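PDB 6G49: protein-glutamine gamma-glutamyltransferase, which displays transglutaminase activity in vitro, joining protein glutamine and lysine side chains, and is critical for the viability of Pseudomonas aeruginosa. Local coordinates for residues W86-Q91 and D139-R144; W100-P105 and S157-A162; G183-R188 and G227-D232. All blocks are in the same frame, centred on the assembly; numbering follows the deposited sequence.

Contact 1 (W86-Q91 and D139-R144); sequences WAQAPQ and DFHLQR. With PO4 (phosphate ion), chain F.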
loop_
_atom_site.group_PDB
_atom_site.type_symbol
_atom_site.label_atom_id
_atom_site.label_comp_id
_atom_site.label_asym_id
_atom_site.label_seq_id
_atom_site.Cartn_x
_atom_site.Cartn_y
_atom_site.Cartn_z
ATOM N N TRP A 86 0.435 -11.491 4.489
ATOM C CA TRP A 86 -0.697 -10.626 4.360
ATOM C C TRP A 86 -1.484 -11.026 3.107
ATOM O O TRP A 86 -0.884 -11.445 2.068
ATOM C CB TRP A 86 -0.241 -9.176 4.274
ATOM C CG TRP A 86 0.287 -8.628 5.562
ATOM C CD1 TRP A 86 1.549 -8.700 6.071
ATOM C CD2 TRP A 86 -0.498 -7.979 6.570
ATOM N NE1 TRP A 86 1.598 -8.152 7.318
ATOM C CE2 TRP A 86 0.363 -7.671 7.651
ATOM C CE3 TRP A 86 -1.842 -7.614 6.634
ATOM C CZ2 TRP A 86 -0.067 -6.997 8.783
ATOM C CZ3 TRP A 86 -2.265 -6.951 7.766
ATOM C CH2 TRP A 86 -1.404 -6.655 8.837
ATOM N N ALA A 87 -2.823 -10.995 3.206
ATOM C CA ALA A 87 -3.630 -11.475 2.090
ATOM C C ALA A 87 -4.920 -10.683 1.925
ATOM O O ALA A 87 -5.483 -10.140 2.888
ATOM C CB ALA A 87 -3.988 -12.945 2.242
ATOM N N GLN A 88 -5.341 -10.637 0.678
ATOM C CA GLN A 88 -6.628 -10.011 0.299
ATOM C C GLN A 88 -7.787 -10.786 0.955
ATOM O O GLN A 88 -7.772 -12.036 0.956
ATOM C CB GLN A 88 -6.819 -10.049 -1.231
ATOM C CG GLN A 88 -8.052 -9.378 -1.746
ATOM C CD GLN A 88 -8.121 -9.404 -3.260
ATOM O OE1 GLN A 88 -7.996 -10.469 -3.884
ATOM N NE2 GLN A 88 -8.215 -8.205 -3.808
ATOM N N ALA A 89 -8.746 -10.010 1.424
ATOM C CA ALA A 89 -10.073 -10.518 1.898
ATOM C C ALA A 89 -11.099 -10.279 0.802
ATOM O O ALA A 89 -10.983 -9.388 -0.009
ATOM C CB ALA A 89 -10.430 -9.851 3.179
ATOM N N PRO A 90 -12.244 -10.978 0.830
ATOM C CA PRO A 90 -13.360 -10.587 -0.037
ATOM C C PRO A 90 -13.894 -9.186 0.241
ATOM O O PRO A 90 -13.924 -8.750 1.378
ATOM C CB PRO A 90 -14.419 -11.645 0.262
ATOM C CG PRO A 90 -13.696 -12.754 0.955
ATOM C CD PRO A 90 -12.489 -12.146 1.669
ATOM N N GLN A 91 -14.401 -8.485 -0.795
ATOM C CA GLN A 91 -14.866 -7.086 -0.664
ATOM C C GLN A 91 -16.324 -6.990 -1.159
ATOM O O GLN A 91 -16.814 -7.917 -1.848
ATOM C CB GLN A 91 -14.003 -6.105 -1.485
ATOM C CG GLN A 91 -12.492 -6.145 -1.171
ATOM C CD GLN A 91 -12.177 -5.690 0.241
ATOM O OE1 GLN A 91 -12.839 -4.821 0.802
ATOM N NE2 GLN A 91 -11.203 -6.342 0.858
ATOM N N ASP A 139 -12.651 -1.425 -0.081
ATOM C CA ASP A 139 -11.309 -1.090 0.385
ATOM C C ASP A 139 -10.604 -0.123 -0.595
ATOM O O ASP A 139 -9.346 -0.031 -0.582
ATOM C CB ASP A 139 -10.494 -2.360 0.602
ATOM C CG ASP A 139 -10.152 -3.091 -0.685
ATOM O OD1 ASP A 139 -10.885 -2.832 -1.710
ATOM O OD2 ASP A 139 -9.230 -3.937 -0.680
ATOM N N PHE A 140 -11.392 0.510 -1.487
ATOM C CA PHE A 140 -10.931 1.574 -2.392
ATOM C C PHE A 140 -9.938 1.026 -3.413
ATOM O O PHE A 140 -9.117 1.773 -3.884
ATOM C CB PHE A 140 -10.321 2.726 -1.605
ATOM C CG PHE A 140 -11.295 3.349 -0.634
ATOM C CD1 PHE A 140 -12.243 4.242 -1.089
ATOM C CD2 PHE A 140 -11.358 2.945 0.691
ATOM C CE1 PHE A 140 -13.232 4.737 -0.244
ATOM C CE2 PHE A 140 -12.341 3.443 1.526
ATOM C CZ PHE A 140 -13.262 4.342 1.061
ATOM N N HIS A 141 -10.044 -0.231 -3.797
ATOM C CA HIS A 141 -9.297 -0.736 -4.946
ATOM C C HIS A 141 -10.294 -1.078 -6.054
ATOM O O HIS A 141 -11.452 -1.340 -5.798
ATOM C CB HIS A 141 -8.434 -1.949 -4.551
ATOM C CG HIS A 141 -9.055 -3.274 -4.787
ATOM N ND1 HIS A 141 -9.959 -3.810 -3.909
ATOM C CD2 HIS A 141 -8.890 -4.203 -5.754
ATOM C CE1 HIS A 141 -10.351 -4.997 -4.358
ATOM N NE2 HIS A 141 -9.724 -5.266 -5.501
ATOM N N LEU A 142 -9.775 -1.078 -7.280
ATOM C CA LEU A 142 -10.557 -1.335 -8.482
ATOM C C LEU A 142 -10.490 -2.827 -8.841
ATOM O O LEU A 142 -9.437 -3.352 -9.122
ATOM C CB LEU A 142 -9.929 -0.486 -9.611
ATOM C CG LEU A 142 -10.004 1.021 -9.465
ATOM C CD1 LEU A 142 -9.126 1.658 -10.521
ATOM C CD2 LEU A 142 -11.431 1.502 -9.593
ATOM N N GLN A 143 -11.647 -3.499 -8.810
ATOM C CA GLN A 143 -11.753 -4.908 -9.089
ATOM C C GLN A 143 -12.485 -5.044 -10.432
ATOM O O GLN A 143 -13.641 -4.593 -10.556
ATOM C CB GLN A 143 -12.515 -5.650 -7.979
ATOM C CG GLN A 143 -12.546 -7.185 -8.171
ATOM C CD GLN A 143 -11.401 -7.957 -7.499
ATOM O OE1 GLN A 143 -10.458 -7.419 -6.876
ATOM N NE2 GLN A 143 -11.445 -9.286 -7.620
ATOM N N ARG A 144 -11.838 -5.705 -11.367
ATOM C CA ARG A 144 -12.384 -6.045 -12.679
ATOM C C ARG A 144 -13.090 -7.408 -12.590
ATOM O O ARG A 144 -12.744 -8.239 -11.775
ATOM C CB ARG A 144 -11.250 -6.102 -13.688
ATOM C CG ARG A 144 -11.688 -6.073 -15.143
ATOM C CD ARG A 144 -10.448 -5.895 -16.007
ATOM N NE ARG A 144 -10.742 -5.881 -17.445
ATOM C CZ ARG A 144 -10.507 -6.885 -18.276
ATOM N NH1 ARG A 144 -10.025 -8.034 -17.846
ATOM N NH2 ARG A 144 -10.698 -6.722 -19.570
HETATM P P PO4 F . -9.494 -10.059 -20.899
HETATM O O1 PO4 F . -10.242 -10.981 -19.940
HETATM O O2 PO4 F . -8.220 -9.468 -20.311
HETATM O O3 PO4 F . -8.952 -10.812 -22.101
HETATM O O4 PO4 F . -10.555 -9.041 -21.327
HETATM O O HOH W 1 -8.049 -5.915 -1.943
HETATM O O HOH W 2 -9.065 -10.532 -6.408
#

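Contact 2 (W100-P105 and S157-A162); sequences WQKRGP and SSWPQA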
loop_
_atom_site.group_PDB
_atom_site.type_symbol
_atom_site.label_atom_id
_atom_site.label_comp_id
_atom_site.label_asym_id
_atom_site.label_seq_id
_atom_site.Cartn_x
_atom_site.Cartn_y
_atom_site.Cartn_z
ATOM N N TRP A 100 -17.299 7.338 0.583
ATOM C CA TRP A 100 -16.296 8.370 0.326
ATOM C C TRP A 100 -16.931 9.639 -0.267
ATOM O O TRP A 100 -18.033 9.595 -0.740
ATOM C CB TRP A 100 -15.182 7.857 -0.578
ATOM C CG TRP A 100 -15.555 7.571 -2.001
ATOM C CD1 TRP A 100 -16.338 6.550 -2.451
ATOM C CD2 TRP A 100 -15.146 8.296 -3.169
ATOM N NE1 TRP A 100 -16.422 6.594 -3.814
ATOM C CE2 TRP A 100 -15.714 7.660 -4.282
ATOM C CE3 TRP A 100 -14.351 9.422 -3.389
ATOM C CZ2 TRP A 100 -15.511 8.099 -5.586
ATOM C CZ3 TRP A 100 -14.126 9.841 -4.681
ATOM C CH2 TRP A 100 -14.725 9.200 -5.760
ATOM N N GLN A 101 -16.181 10.727 -0.195
ATOM C CA GLN A 101 -16.590 12.031 -0.650
ATOM C C GLN A 101 -15.421 12.653 -1.412
ATOM O O GLN A 101 -14.333 12.825 -0.911
ATOM C CB GLN A 101 -16.969 12.894 0.567
ATOM C CG GLN A 101 -17.311 14.356 0.254
ATOM C CD GLN A 101 -17.229 15.224 1.494
ATOM O OE1 GLN A 101 -16.405 16.135 1.598
ATOM N NE2 GLN A 101 -18.052 14.906 2.481
ATOM N N LYS A 102 -15.693 13.049 -2.633
ATOM C CA LYS A 102 -14.802 13.830 -3.391
ATOM C C LYS A 102 -14.507 15.173 -2.743
ATOM O O LYS A 102 -15.399 15.861 -2.322
ATOM C CB LYS A 102 -15.431 14.140 -4.743
ATOM C CG LYS A 102 -15.606 12.923 -5.613
ATOM C CD LYS A 102 -16.250 13.221 -6.930
ATOM C CE LYS A 102 -16.451 11.931 -7.685
ATOM N NZ LYS A 102 -17.136 12.159 -8.978
ATOM N N ARG A 103 -13.219 15.474 -2.645
ATOM C CA ARG A 103 -12.769 16.799 -2.374
ATOM C C ARG A 103 -11.351 16.933 -2.934
ATOM O O ARG A 103 -10.674 15.953 -3.277
ATOM C CB ARG A 103 -12.910 17.117 -0.882
ATOM C CG ARG A 103 -11.724 16.697 -0.035
ATOM C CD ARG A 103 -12.030 16.603 1.447
ATOM N NE ARG A 103 -11.082 15.671 2.048
ATOM C CZ ARG A 103 -11.071 15.246 3.313
ATOM N NH1 ARG A 103 -11.867 15.790 4.227
ATOM N NH2 ARG A 103 -10.234 14.277 3.655
ATOM N N GLY A 104 -10.946 18.180 -3.139
ATOM C CA GLY A 104 -9.638 18.466 -3.657
ATOM C C GLY A 104 -9.549 18.256 -5.169
ATOM O O GLY A 104 -10.528 18.073 -5.884
ATOM N N PRO A 105 -8.336 18.332 -5.711
ATOM C CA PRO A 105 -8.174 18.330 -7.170
ATOM C C PRO A 105 -8.490 16.946 -7.767
ATOM O O PRO A 105 -8.292 15.939 -7.094
ATOM C CB PRO A 105 -6.707 18.729 -7.351
ATOM C CG PRO A 105 -6.025 18.364 -6.063
ATOM C CD PRO A 105 -7.076 18.409 -4.976
ATOM N N SER A 157 -10.019 9.045 -13.471
ATOM C CA SER A 157 -10.042 10.229 -12.663
ATOM C C SER A 157 -9.788 9.813 -11.208
ATOM O O SER A 157 -10.471 8.921 -10.725
ATOM C CB SER A 157 -11.387 10.933 -12.740
ATOM O OG SER A 157 -11.558 11.538 -14.018
ATOM N N SER A 158 -8.857 10.494 -10.560
ATOM C CA SER A 158 -8.550 10.224 -9.127
ATOM C C SER A 158 -8.689 11.520 -8.318
ATOM O O SER A 158 -8.260 12.584 -8.744
ATOM C CB SER A 158 -7.156 9.687 -9.023
ATOM O OG SER A 158 -7.049 8.384 -9.580
ATOM N N TRP A 159 -9.101 11.342 -7.056
ATOM C CA TRP A 159 -9.183 12.391 -6.053
ATOM C C TRP A 159 -8.315 12.014 -4.863
ATOM O O TRP A 159 -8.792 11.329 -3.946
ATOM C CB TRP A 159 -10.634 12.519 -5.596
ATOM C CG TRP A 159 -11.508 13.215 -6.594
ATOM C CD1 TRP A 159 -11.846 14.546 -6.594
ATOM C CD2 TRP A 159 -12.144 12.631 -7.743
ATOM N NE1 TRP A 159 -12.609 14.831 -7.695
ATOM C CE2 TRP A 159 -12.854 13.675 -8.393
ATOM C CE3 TRP A 159 -12.251 11.335 -8.264
ATOM C CZ2 TRP A 159 -13.601 13.447 -9.548
ATOM C CZ3 TRP A 159 -12.984 11.118 -9.419
ATOM C CH2 TRP A 159 -13.625 12.171 -10.063
ATOM N N PRO A 160 -7.031 12.384 -4.871
ATOM C CA PRO A 160 -6.104 11.931 -3.842
ATOM C C PRO A 160 -6.495 12.438 -2.441
ATOM O O PRO A 160 -6.093 11.832 -1.446
ATOM C CB PRO A 160 -4.778 12.540 -4.277
ATOM C CG PRO A 160 -4.911 12.622 -5.786
ATOM C CD PRO A 160 -6.346 13.081 -5.978
ATOM N N GLN A 161 -7.216 13.561 -2.395
ATOM C CA GLN A 161 -7.642 14.193 -1.088
ATOM C C GLN A 161 -9.032 13.747 -0.666
ATOM O O GLN A 161 -9.578 14.284 0.304
ATOM C CB GLN A 161 -7.562 15.715 -1.220
ATOM C CG GLN A 161 -6.141 16.177 -1.425
ATOM C CD GLN A 161 -5.999 17.680 -1.484
ATOM O OE1 GLN A 161 -6.897 18.433 -1.129
ATOM N NE2 GLN A 161 -4.841 18.112 -1.930
ATOM N N ALA A 162 -9.630 12.765 -1.358
ATOM C CA ALA A 162 -10.973 12.313 -1.035
ATOM C C ALA A 162 -11.033 11.865 0.427
ATOM O O ALA A 162 -10.056 11.362 0.971
ATOM C CB ALA A 162 -11.397 11.171 -1.924
HETATM O O HOH W 3 -8.389 15.219 -4.487
HETATM O O HOH W 4 -8.680 11.971 3.287
#

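Contact 3 (G183-R188 and G227-D232); sequences GNPRAR and GADGVD. With PO4 (phosphate ion), chain E.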
loop_
_atom_site.group_PDB
_atom_site.type_symbol
_atom_site.label_atom_id
_atom_site.label_comp_id
_atom_site.label_asym_id
_atom_site.label_seq_id
_atom_site.Cartn_x
_atom_site.Cartn_y
_atom_site.Cartn_z
ATOM N N GLY A 183 2.231 -15.592 18.604
ATOM C CA GLY A 183 3.298 -15.085 17.762
ATOM C C GLY A 183 3.544 -13.604 17.969
ATOM O O GLY A 183 2.700 -12.856 18.426
ATOM N N ASN A 184 4.808 -13.178 17.730
ATOM C CA ASN A 184 5.247 -11.773 17.795
ATOM C C ASN A 184 4.901 -11.081 19.088
ATOM O O ASN A 184 4.369 -9.966 19.116
ATOM C CB ASN A 184 4.735 -11.014 16.563
ATOM C CG ASN A 184 5.289 -11.574 15.285
ATOM O OD1 ASN A 184 6.535 -11.594 15.098
ATOM N ND2 ASN A 184 4.413 -12.074 14.413
ATOM N N PRO A 185 5.248 -11.680 20.261
ATOM C CA PRO A 185 4.945 -11.059 21.538
ATOM C C PRO A 185 5.675 -9.720 21.752
ATOM O O PRO A 185 5.152 -8.825 22.392
ATOM C CB PRO A 185 5.451 -12.125 22.541
ATOM C CG PRO A 185 6.548 -12.868 21.796
ATOM C CD PRO A 185 5.991 -12.956 20.375
ATOM N N ARG A 186 6.884 -9.571 21.197
ATOM C CA ARG A 186 7.619 -8.326 21.405
ATOM C C ARG A 186 6.884 -7.148 20.724
ATOM O O ARG A 186 6.819 -6.051 21.230
ATOM C CB ARG A 186 9.094 -8.459 21.008
ATOM C CG ARG A 186 9.901 -9.373 21.940
ATOM C CD ARG A 186 11.383 -9.427 21.531
ATOM N NE ARG A 186 11.653 -10.255 20.356
ATOM C CZ ARG A 186 12.762 -10.227 19.606
ATOM N NH1 ARG A 186 13.737 -9.355 19.866
ATOM N NH2 ARG A 186 12.877 -11.081 18.605
ATOM N N ALA A 187 6.390 -7.383 19.506
ATOM C CA ALA A 187 5.698 -6.350 18.786
ATOM C C ALA A 187 4.380 -5.980 19.474
ATOM O O ALA A 187 4.010 -4.782 19.498
ATOM C CB ALA A 187 5.483 -6.797 17.352
ATOM N N ARG A 188 3.697 -6.986 20.054
ATOM C CA ARG A 188 2.495 -6.739 20.816
ATOM C C ARG A 188 2.822 -5.898 22.051
ATOM O O ARG A 188 2.095 -4.963 22.390
ATOM C CB ARG A 188 1.810 -8.054 21.193
ATOM C CG ARG A 188 1.018 -8.708 20.072
ATOM C CD ARG A 188 0.552 -10.075 20.531
ATOM N NE ARG A 188 0.718 -11.076 19.495
ATOM C CZ ARG A 188 -0.219 -11.402 18.607
ATOM N NH1 ARG A 188 -1.475 -11.006 18.774
ATOM N NH2 ARG A 188 0.108 -12.118 17.545
ATOM N N GLY A 227 12.685 -15.767 11.551
ATOM C CA GLY A 227 12.064 -16.955 12.084
ATOM C C GLY A 227 10.561 -16.775 12.175
ATOM O O GLY A 227 9.982 -15.907 11.521
ATOM N N ALA A 228 9.938 -17.583 13.033
ATOM C CA ALA A 228 8.485 -17.669 13.107
ATOM C C ALA A 228 7.873 -16.352 13.608
ATOM O O ALA A 228 6.777 -15.984 13.186
ATOM C CB ALA A 228 8.087 -18.838 13.977
ATOM N N ASP A 229 8.557 -15.681 14.533
ATOM C CA ASP A 229 8.148 -14.393 15.034
ATOM C C ASP A 229 8.743 -13.310 14.121
ATOM O O ASP A 229 9.614 -12.544 14.542
ATOM C CB ASP A 229 8.519 -14.178 16.486
ATOM C CG ASP A 229 7.915 -15.263 17.360
ATOM O OD1 ASP A 229 6.684 -15.307 17.478
ATOM O OD2 ASP A 229 8.678 -16.104 17.844
ATOM N N GLY A 230 8.253 -13.269 12.887
ATOM C CA GLY A 230 8.879 -12.480 11.819
ATOM C C GLY A 230 8.807 -10.980 12.046
ATOM O O GLY A 230 9.689 -10.202 11.628
ATOM N N VAL A 231 7.699 -10.495 12.603
ATOM C CA VAL A 231 7.577 -9.087 12.865
ATOM C C VAL A 231 8.578 -8.702 13.964
ATOM O O VAL A 231 9.271 -7.690 13.871
ATOM C CB VAL A 231 6.133 -8.695 13.235
ATOM C CG1 VAL A 231 5.998 -7.247 13.652
ATOM C CG2 VAL A 231 5.205 -9.019 12.079
ATOM N N ASP A 232 8.619 -9.463 15.061
ATOM C CA ASP A 232 9.601 -9.184 16.152
ATOM C C ASP A 232 11.033 -9.185 15.580
ATOM O O ASP A 232 11.806 -8.292 15.936
ATOM C CB ASP A 232 9.505 -10.270 17.231
ATOM C CG ASP A 232 8.300 -10.181 18.139
ATOM O OD1 ASP A 232 7.435 -9.318 17.867
ATOM O OD2 ASP A 232 8.220 -11.032 19.131
HETATM P P PO4 E . 12.033 -16.286 16.478
HETATM O O1 PO4 E . 11.028 -17.162 17.185
HETATM O O2 PO4 E . 12.312 -15.088 17.389
HETATM O O3 PO4 E . 11.456 -15.889 15.131
HETATM O O4 PO4 E . 13.330 -17.003 16.135
HETATM O O HOH W 5 5.553 -12.881 11.652
HETATM O O HOH W 6 10.165 -12.674 19.576
#

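Contact 1 (W86-Q91 and D139-R144)
In one of two conformers, Gln91 lays its amide flat against the carboxylate of Asp139, the two planes 6° apart and Gln91 CD 3.4 Å from Asp139 CG. A bend at chi2 turns CD over the carboxylate, and the polar ends of the amide bond elsewhere, NE2 to Glu79 and OE1 to Ser138. Gln91 CG meets the edge of the His141 ring, 4.0 Å from His141 CE1.

Direct hydrogen bonds run within 139-144. His141 ND1 donates to the syn lone pair of Asp139 OD1 at 2.6 Å, nearly straight (173°) and in the ring plane. Across the ring, His141 NE2 reaches a lone pair of Gln143 OE1 at 2.7 Å.

Polar links between the segments are made by water. Gln88 has CG anti to the backbone N (chi1 -177°) and an extended chain beyond it, which brings the amide to the histidine. Its NE2 gives to a water at 3.0 Å that donates to Asp139 OD2 and lies over one face of the imidazole; a second water bridges Gln88 OE1 and Gln143 NE2.

The contact joins the loop after strand 86-87 to that entering strand 142-144 of the ten-stranded antiparallel sheet, away from the active site. Two in-plane bonds, one a His-carboxylate pair, fix the rotation of His141; the ring, donating twice, is probably doubly protonated and cationic, its charge balanced by Asp139, whose OD2 also bonds Thr77.

Contact 2 (W100-P105 and S157-A162)
Lys102 stretches across one face of the Trp159 indole, and the meeting can be followed atom by atom. Lys102 CB lies 4.1 Å from Trp159 CD1, at the pyrrole end of the indole; CG, anti to the carbonyl carbon (chi1 -67°), then passes over the bond shared by the two rings, nearest CE2 and CD2. Lys102 CD comes to 3.7 Å from Trp159 CE2, and CE settles over the six-membered ring in a CH-pi contact, 3.8 Å from its centroid and 16° off the normal. The ammonium continues to the far end of the indole, where Lys102 NZ is 3.7 Å from Trp159 CH2. The aliphatic chain thus shields the aromatic face while its charged end remains at the protein surface.

Other parts of Trp159 are occupied too. The carbonyl oxygens of Arg103 and Gly104 approach its edge at CD1, and Trp100 CH2 packs 4.1 Å from Trp159 CE3, the two side chains crossing at about a right angle. The edge of Trp100 also receives Ala162, whose CB is 3.7 Å from Trp100 CE3.

Arg103, in one of its two conformers, adds the direct polar link: NE donates to Gln161 O at 2.7 Å, in the guanidinium plane and nearly along the C=O axis. A water donates to the carbonyls of Arg103 and Pro105 and accepts from Gln161 N, bridging the backbones.

Residues Trp159 to Ala162 form a type I beta turn, closed by Ala162 N to Trp159 O. It connects strand 152-158 to strand 163-164, which pairs antiparallel with strand 100-101; the contact packs this turn against the segment leaving that two-stranded sheet, with Trp100 and Ala162 buried beneath an exposed outer side.

Contact 3 (G183-R188 and G227-D232)
Asp232 places its carboxylate against the first turn of helix 185-197, where two backbone amides take it up. Arg186 N donates to Asp232 OD2 at 2.9 Å, on the syn side but tilted out of the carboxylate plane, and Ala187 N to Asp232 OD1 at 2.7 Å, approaching from 40° out of that plane. The positive end of the helix dipole would favour the negative charge there. In the reverse direction, Asp232 N donates to Asn184 OD1 at 3.0 Å, from above the carbonyl plane. Asn184 CG stands anti to its own carbonyl carbon (chi1 -62°), which carries the amide across to the start of helix 230-238. A fourth hydrogen bond joins Asn184 N to Asp229 OD1, 2.8 Å away on the anti side and again tilted out of plane. Each helix start thus receives a side-chain acceptor from the other segment.

Apolar contact is small, Ala187 CB meeting Val231 CG1 at 3.8 Å.

Around this core, Arg186 passes obliquely across Asp232, the guanidinium and carboxylate planes almost perpendicular. The salt bridge from Arg186 NE to Asp232 OD2 is long, 3.7 Å, and a water bonded to both atoms bridges them; the tip of the arginine turns to Asp237 through NH1. A second water accepts from Asn184 ND2 and, weakly, from Gly230 N. Arg188, in one of two conformers, grips Gly183 O side-on with NE and NH2, tying the segment entering the helix to its first turn. A phosphate ion, probably from the crystallisation liquor, accepts from Asp229 N at its O3, 3.0 Å away.

The contact joins the N-terminal ends of helices 185-197 and 230-238, and its inner side rests on helix 243-256: Asn184 and Ala187 touch Phe252, and Val231 touches Ala249.

Contacts 1 and 2 belong to the N-terminal family region and interlace along the chain with alternating segments. Their centres are about 19 Å apart, and they touch where Phe140 CE1 packs 3.7 Å from Trp100 CB. Contact 1 joins loops beside strands 86-87 and 142-144 of the ten-stranded antiparallel sheet, whereas contact 2 borders the six-stranded sheet through strand 152-158. Contact 3 follows later, among helices, its centre about 26 Å from contact 1 and about 37 Å from contact 2, across the chain's centre from the latter. It adjoins helix 243-256, which begins at the probable nucleophile Cys243. All three lie away from the active site, within the periplasmic part that contains the transglutaminase activity.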